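Local coordinates for protein beta-fructofuranosidase, insoluble isoenzyme CWINV1 (Arabidopsis thaliana, PDB 2OXB) that hydrolyses sucrose and 1-kestose, and less readily neokestose and levan, by releasing terminal beta-D-fructofuranoside residues in the plant cell wall, at residues S482-F487 with I495-Y500; G210-E215 with A284-I289. The protein carries 1 engineered substitution. All coordinates share one frame; numbering follows the deposited sequence.

Contact 1: residues S482-F487 with I495-Y500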
loop_
_atom_site.group_PDB
_atom_site.type_symbol
_atom_site.label_atom_id
_atom_site.label_comp_id
_atom_site.label_asym_id
_atom_site.label_seq_id
_atom_site.Cartn_x
_atom_site.Cartn_y
_atom_site.Cartn_z
ATOM N N SER A 482 0.845 17.120 1.739
ATOM C CA SER A 482 0.333 16.299 2.831
ATOM C C SER A 482 0.845 14.852 2.852
ATOM O O SER A 482 0.991 14.263 3.920
ATOM C CB SER A 482 -1.197 16.272 2.775
ATOM O OG SER A 482 -1.654 15.610 1.598
ATOM N N VAL A 483 1.100 14.269 1.687
ATOM C CA VAL A 483 1.571 12.893 1.641
ATOM C C VAL A 483 3.003 12.714 1.162
ATOM O O VAL A 483 3.433 13.312 0.173
ATOM C CB VAL A 483 0.670 12.020 0.758
ATOM C CG1 VAL A 483 0.565 12.623 -0.625
ATOM C CG2 VAL A 483 1.243 10.619 0.677
ATOM N N VAL A 484 3.728 11.857 1.869
ATOM C CA VAL A 484 5.113 11.572 1.552
ATOM C C VAL A 484 5.363 10.084 1.639
ATOM O O VAL A 484 5.117 9.468 2.674
ATOM C CB VAL A 484 6.041 12.278 2.531
ATOM C CG1 VAL A 484 6.245 13.725 2.106
ATOM C CG2 VAL A 484 5.441 12.225 3.915
ATOM N N GLU A 485 5.849 9.511 0.549
ATOM C CA GLU A 485 6.128 8.083 0.509
ATOM C C GLU A 485 7.623 7.825 0.492
ATOM O O GLU A 485 8.351 8.355 -0.359
ATOM C CB GLU A 485 5.484 7.463 -0.721
ATOM C CG GLU A 485 3.981 7.587 -0.711
ATOM C CD GLU A 485 3.357 7.105 -1.991
ATOM O OE1 GLU A 485 3.669 7.693 -3.042
ATOM O OE2 GLU A 485 2.561 6.146 -1.942
ATOM N N SER A 486 8.078 7.009 1.436
ATOM C CA SER A 486 9.492 6.691 1.539
ATOM C C SER A 486 9.817 5.320 0.951
ATOM O O SER A 486 9.038 4.371 1.078
ATOM C CB SER A 486 9.936 6.752 3.004
ATOM O OG SER A 486 9.467 7.936 3.627
ATOM N N PHE A 487 10.978 5.223 0.307
ATOM C CA PHE A 487 11.425 3.971 -0.307
ATOM C C PHE A 487 12.924 3.748 -0.077
ATOM O O PHE A 487 13.732 4.635 -0.317
ATOM C CB PHE A 487 11.105 3.995 -1.811
ATOM C CG PHE A 487 9.635 4.036 -2.122
ATOM C CD1 PHE A 487 8.928 2.867 -2.361
ATOM C CD2 PHE A 487 8.956 5.247 -2.169
ATOM C CE1 PHE A 487 7.550 2.902 -2.653
ATOM C CE2 PHE A 487 7.584 5.302 -2.457
ATOM C CZ PHE A 487 6.880 4.130 -2.699
ATOM N N ILE A 495 7.988 3.042 3.817
ATOM C CA ILE A 495 7.396 3.758 4.953
ATOM C C ILE A 495 6.743 5.076 4.491
ATOM O O ILE A 495 7.430 6.060 4.197
ATOM C CB ILE A 495 8.448 4.120 6.022
ATOM C CG1 ILE A 495 9.116 2.859 6.568
ATOM C CG2 ILE A 495 7.777 4.888 7.159
ATOM C CD1 ILE A 495 10.209 3.145 7.578
ATOM N N THR A 496 5.413 5.085 4.457
ATOM C CA THR A 496 4.641 6.243 4.019
ATOM C C THR A 496 4.007 6.962 5.216
ATOM O O THR A 496 3.745 6.350 6.251
ATOM C CB THR A 496 3.540 5.783 3.022
ATOM O OG1 THR A 496 3.131 6.878 2.195
ATOM C CG2 THR A 496 2.334 5.243 3.774
ATOM N N SER A 497 3.764 8.260 5.076
ATOM C CA SER A 497 3.168 9.036 6.161
ATOM C C SER A 497 2.341 10.228 5.668
ATOM O O SER A 497 2.238 10.466 4.466
ATOM C CB SER A 497 4.266 9.512 7.110
ATOM O OG SER A 497 5.524 9.495 6.467
ATOM N N ARG A 498 1.754 10.965 6.607
ATOM C CA ARG A 498 0.927 12.126 6.285
ATOM C C ARG A 498 1.345 13.305 7.161
ATOM O O ARG A 498 1.307 13.215 8.393
ATOM C CB ARG A 498 -0.542 11.798 6.536
ATOM C CG ARG A 498 -0.919 10.382 6.134
ATOM C CD ARG A 498 -1.070 10.227 4.638
ATOM N NE ARG A 498 -2.472 10.305 4.241
ATOM C CZ ARG A 498 -3.161 11.435 4.128
ATOM N NH1 ARG A 498 -2.581 12.599 4.373
ATOM N NH2 ARG A 498 -4.440 11.393 3.785
ATOM N N VAL A 499 1.748 14.399 6.519
ATOM C CA VAL A 499 2.192 15.607 7.209
ATOM C C VAL A 499 1.288 16.800 6.885
ATOM O O VAL A 499 0.688 16.871 5.809
ATOM C CB VAL A 499 3.695 15.935 6.867
ATOM C CG1 VAL A 499 3.886 16.099 5.366
ATOM C CG2 VAL A 499 4.142 17.194 7.605
ATOM N N TYR A 500 1.187 17.726 7.832
ATOM C CA TYR A 500 0.337 18.901 7.685
ATOM C C TYR A 500 1.042 20.098 8.328
ATOM O O TYR A 500 0.673 20.558 9.419
ATOM C CB TYR A 500 -0.996 18.630 8.374
ATOM C CG TYR A 500 -1.676 17.362 7.901
ATOM C CD1 TYR A 500 -2.464 17.363 6.748
ATOM C CD2 TYR A 500 -1.544 16.157 8.612
ATOM C CE1 TYR A 500 -3.113 16.206 6.317
ATOM C CE2 TYR A 500 -2.189 14.991 8.186
ATOM C CZ TYR A 500 -2.978 15.026 7.034
ATOM O OH TYR A 500 -3.670 13.905 6.601
#

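Contact 2: residues G210-E215 with A284-I289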
loop_
_atom_site.group_PDB
_atom_site.type_symbol
_atom_site.label_atom_id
_atom_site.label_comp_id
_atom_site.label_asym_id
_atom_site.label_seq_id
_atom_site.Cartn_x
_atom_site.Cartn_y
_atom_site.Cartn_z
ATOM N N GLY A 210 11.706 -13.514 -11.648
ATOM C CA GLY A 210 11.112 -12.765 -12.742
ATOM C C GLY A 210 10.586 -11.441 -12.211
ATOM O O GLY A 210 10.030 -11.399 -11.115
ATOM N N SER A 211 10.749 -10.359 -12.967
ATOM C CA SER A 211 10.280 -9.049 -12.507
ATOM C C SER A 211 8.800 -8.820 -12.785
ATOM O O SER A 211 8.075 -8.283 -11.943
ATOM C CB SER A 211 11.095 -7.930 -13.162
ATOM O OG SER A 211 10.694 -6.663 -12.664
ATOM N N ASN A 212 8.367 -9.226 -13.974
ATOM C CA ASN A 212 6.983 -9.071 -14.384
ATOM C C ASN A 212 6.082 -10.039 -13.632
ATOM O O ASN A 212 6.404 -11.215 -13.474
ATOM C CB ASN A 212 6.874 -9.272 -15.897
ATOM C CG ASN A 212 7.626 -8.185 -16.686
ATOM O OD1 ASN A 212 7.493 -8.073 -17.912
ATOM N ND2 ASN A 212 8.418 -7.380 -15.974
ATOM N N GLY A 213 4.955 -9.522 -13.154
ATOM C CA GLY A 213 4.020 -10.334 -12.400
ATOM C C GLY A 213 3.417 -11.505 -13.153
ATOM O O GLY A 213 3.566 -11.618 -14.368
ATOM N N VAL A 214 2.721 -12.373 -12.415
ATOM C CA VAL A 214 2.075 -13.567 -12.969
ATOM C C VAL A 214 0.551 -13.436 -12.958
ATOM O O VAL A 214 0.005 -12.649 -12.192
ATOM C CB VAL A 214 2.455 -14.817 -12.157
ATOM C CG1 VAL A 214 1.946 -16.063 -12.862
ATOM C CG2 VAL A 214 3.969 -14.872 -11.953
ATOM N N GLU A 215 -0.137 -14.205 -13.798
ATOM C CA GLU A 215 -1.597 -14.124 -13.849
ATOM C C GLU A 215 -2.209 -14.607 -12.527
ATOM O O GLU A 215 -1.487 -15.042 -11.636
ATOM C CB GLU A 215 -2.132 -14.936 -15.037
ATOM C CG GLU A 215 -3.589 -14.623 -15.400
ATOM C CD GLU A 215 -4.072 -15.352 -16.650
ATOM O OE1 GLU A 215 -5.305 -15.383 -16.901
ATOM O OE2 GLU A 215 -3.213 -15.890 -17.386
ATOM N N ALA A 284 -1.580 -5.567 -20.215
ATOM C CA ALA A 284 -0.738 -4.793 -21.119
ATOM C C ALA A 284 0.772 -4.753 -20.849
ATOM O O ALA A 284 1.578 -4.901 -21.775
ATOM C CB ALA A 284 -1.272 -3.359 -21.204
ATOM N N LYS A 285 1.174 -4.538 -19.607
ATOM C CA LYS A 285 2.600 -4.446 -19.335
ATOM C C LYS A 285 3.154 -5.717 -18.715
ATOM O O LYS A 285 4.364 -5.866 -18.528
ATOM C CB LYS A 285 2.855 -3.242 -18.434
ATOM C CG LYS A 285 2.112 -1.988 -18.906
ATOM C CD LYS A 285 2.789 -1.311 -20.078
ATOM C CE LYS A 285 4.089 -0.668 -19.653
ATOM N NZ LYS A 285 3.871 0.384 -18.626
ATOM N N ASN A 286 2.254 -6.647 -18.419
ATOM C CA ASN A 286 2.629 -7.918 -17.807
ATOM C C ASN A 286 3.139 -7.685 -16.383
ATOM O O ASN A 286 4.033 -8.393 -15.905
ATOM C CB ASN A 286 3.715 -8.604 -18.634
ATOM C CG ASN A 286 3.856 -10.077 -18.305
ATOM O OD1 ASN A 286 2.971 -10.881 -18.617
ATOM N ND2 ASN A 286 4.970 -10.444 -17.669
ATOM N N ARG A 287 2.575 -6.692 -15.702
ATOM C CA ARG A 287 3.000 -6.405 -14.342
ATOM C C ARG A 287 1.849 -6.427 -13.350
ATOM O O ARG A 287 0.681 -6.453 -13.735
ATOM C CB ARG A 287 3.713 -5.055 -14.279
ATOM C CG ARG A 287 2.865 -3.867 -14.623
ATOM C CD ARG A 287 3.750 -2.667 -14.835
ATOM N NE ARG A 287 3.059 -1.403 -14.598
ATOM C CZ ARG A 287 1.956 -1.013 -15.230
ATOM N NH1 ARG A 287 1.402 -1.789 -16.145
ATOM N NH2 ARG A 287 1.408 0.168 -14.958
ATOM N N ARG A 288 2.195 -6.442 -12.068
ATOM C CA ARG A 288 1.204 -6.446 -11.006
ATOM C C ARG A 288 1.241 -5.109 -10.268
ATOM O O ARG A 288 2.244 -4.755 -9.643
ATOM C CB ARG A 288 1.473 -7.610 -10.046
ATOM C CG ARG A 288 0.446 -7.733 -8.909
ATOM C CD ARG A 288 0.600 -9.034 -8.101
ATOM N NE ARG A 288 -0.049 -10.171 -8.748
ATOM C CZ ARG A 288 -1.367 -10.356 -8.801
ATOM N NH1 ARG A 288 -2.193 -9.483 -8.243
ATOM N NH2 ARG A 288 -1.865 -11.415 -9.423
ATOM N N ILE A 289 0.143 -4.367 -10.368
ATOM C CA ILE A 289 0.021 -3.063 -9.724
ATOM C C ILE A 289 -0.552 -3.200 -8.323
ATOM O O ILE A 289 -1.495 -3.956 -8.102
ATOM C CB ILE A 289 -0.912 -2.120 -10.515
ATOM C CG1 ILE A 289 -0.211 -1.587 -11.772
ATOM C CG2 ILE A 289 -1.317 -0.948 -9.637
ATOM C CD1 ILE A 289 0.167 -2.629 -12.802
#

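Contact 1: residues S482-F487 with I495-Y500
Y500 and R498 bring the two flat groups up to S482. The Y500 ring meets S482 CB through CE1, 4.0 Å away, and the R498 guanidinium lies aslant of the S482 carbonyl, with NH1 4.0 Å from O. The polar ends of both turn elsewhere: R498 NH2 forms a salt bridge with E296 OE2, which also accepts the Y500 hydroxyl, while S482 OG bonds to Y4 O. The antiparallel pairing of 483-487 with 495-498 runs on past the strand ends, where V499 N donates to S482 O at 2.7 Å (N-H...O 154°). Within it S497 N gives V484 O a bond of 3.0 Å, and the return bond from V484 N to S497 O is weak. V484 O has a second donor, T496 OG1, at 3.3 Å and above the carbonyl plane; the hydroxyl lies anti to its backbone N (chi1 -157°), which swings it across to the other strand. Beside T496, E485 points the same way and pairs with R316. V484, on the face opposite E485 and T496, brings CG2 to 4.4 Å from V499 CG1. Branched valines and threonine suit extended strands, and the chemistry implies a buried hairpin whose backbone bonds fix the register while propeller-domain residues match its charges.

Contact 2: residues G210-E215 with A284-I289
N212 and N286 meet side chain to side chain in a weak and doubtful polar link: N286 ND2 donates a weak bond of 3.5 Å to N212 OD1, although the place of ND2 is not certain. The two side chains cross at about a right angle, with their amide planes 56° apart. N286 sits in a left-handed backbone conformation at the turn, which asparagine tolerates well, and its CG, anti to the backbone N (chi1 -163°), carries the amide over to N212. An alanine here would probably leave N212 without the amide that crosses it and sit less comfortably in the left-handed turn.

Backbone packing centres on G213, whose CA is 4.5 Å from that of R287. Its N lies 3.1 Å from N286 O. Having no side chain, G213 lets the loop lie close against the chain near R288; any CB here would run into R288 CB.

R288 reaches along the loop. Its chain extends as far as CD and bends at chi3 (-82°), bringing NH2 to 3.6 Å from V214 O; E215 O stands farther off, at the edge of the guanidinium and near its plane. R287 instead leads away from the loop to serve D282 and E334, both salt-bridged to it. I289 CD1 covers one face of its guanidinium and K285 NZ lies over the other, a pairing of like charges probably eased by those acids.

The arrangement is that of neighbouring blades in the family 32 beta-propeller: the loop between strands 201-207 and 226-234 of one blade lies against the hairpin turn joining strands 278-282 and 287-291 of the next.

The contacts share no element and never touch: their centres are 26 Å apart, on opposite sides of the chain's centre. Contact 1 belongs to the C-terminal beta-sandwich and is wholly buried, pairing consecutive strands of one sheet; contact 2 is partly exposed, joins two blades of the N-terminal propeller, and brings together segments far apart in sequence. The chemistry follows the setting. In 482-487 with 495-500, antiparallel backbone bonding dominates, some of it weak, and the enclosed charges reach partners in the other domain. In 210-215 with 284-289, a loop crosses a turn and strand start without a ladder, relying on close backbone approach, a weak amide link and the long side chain of R288.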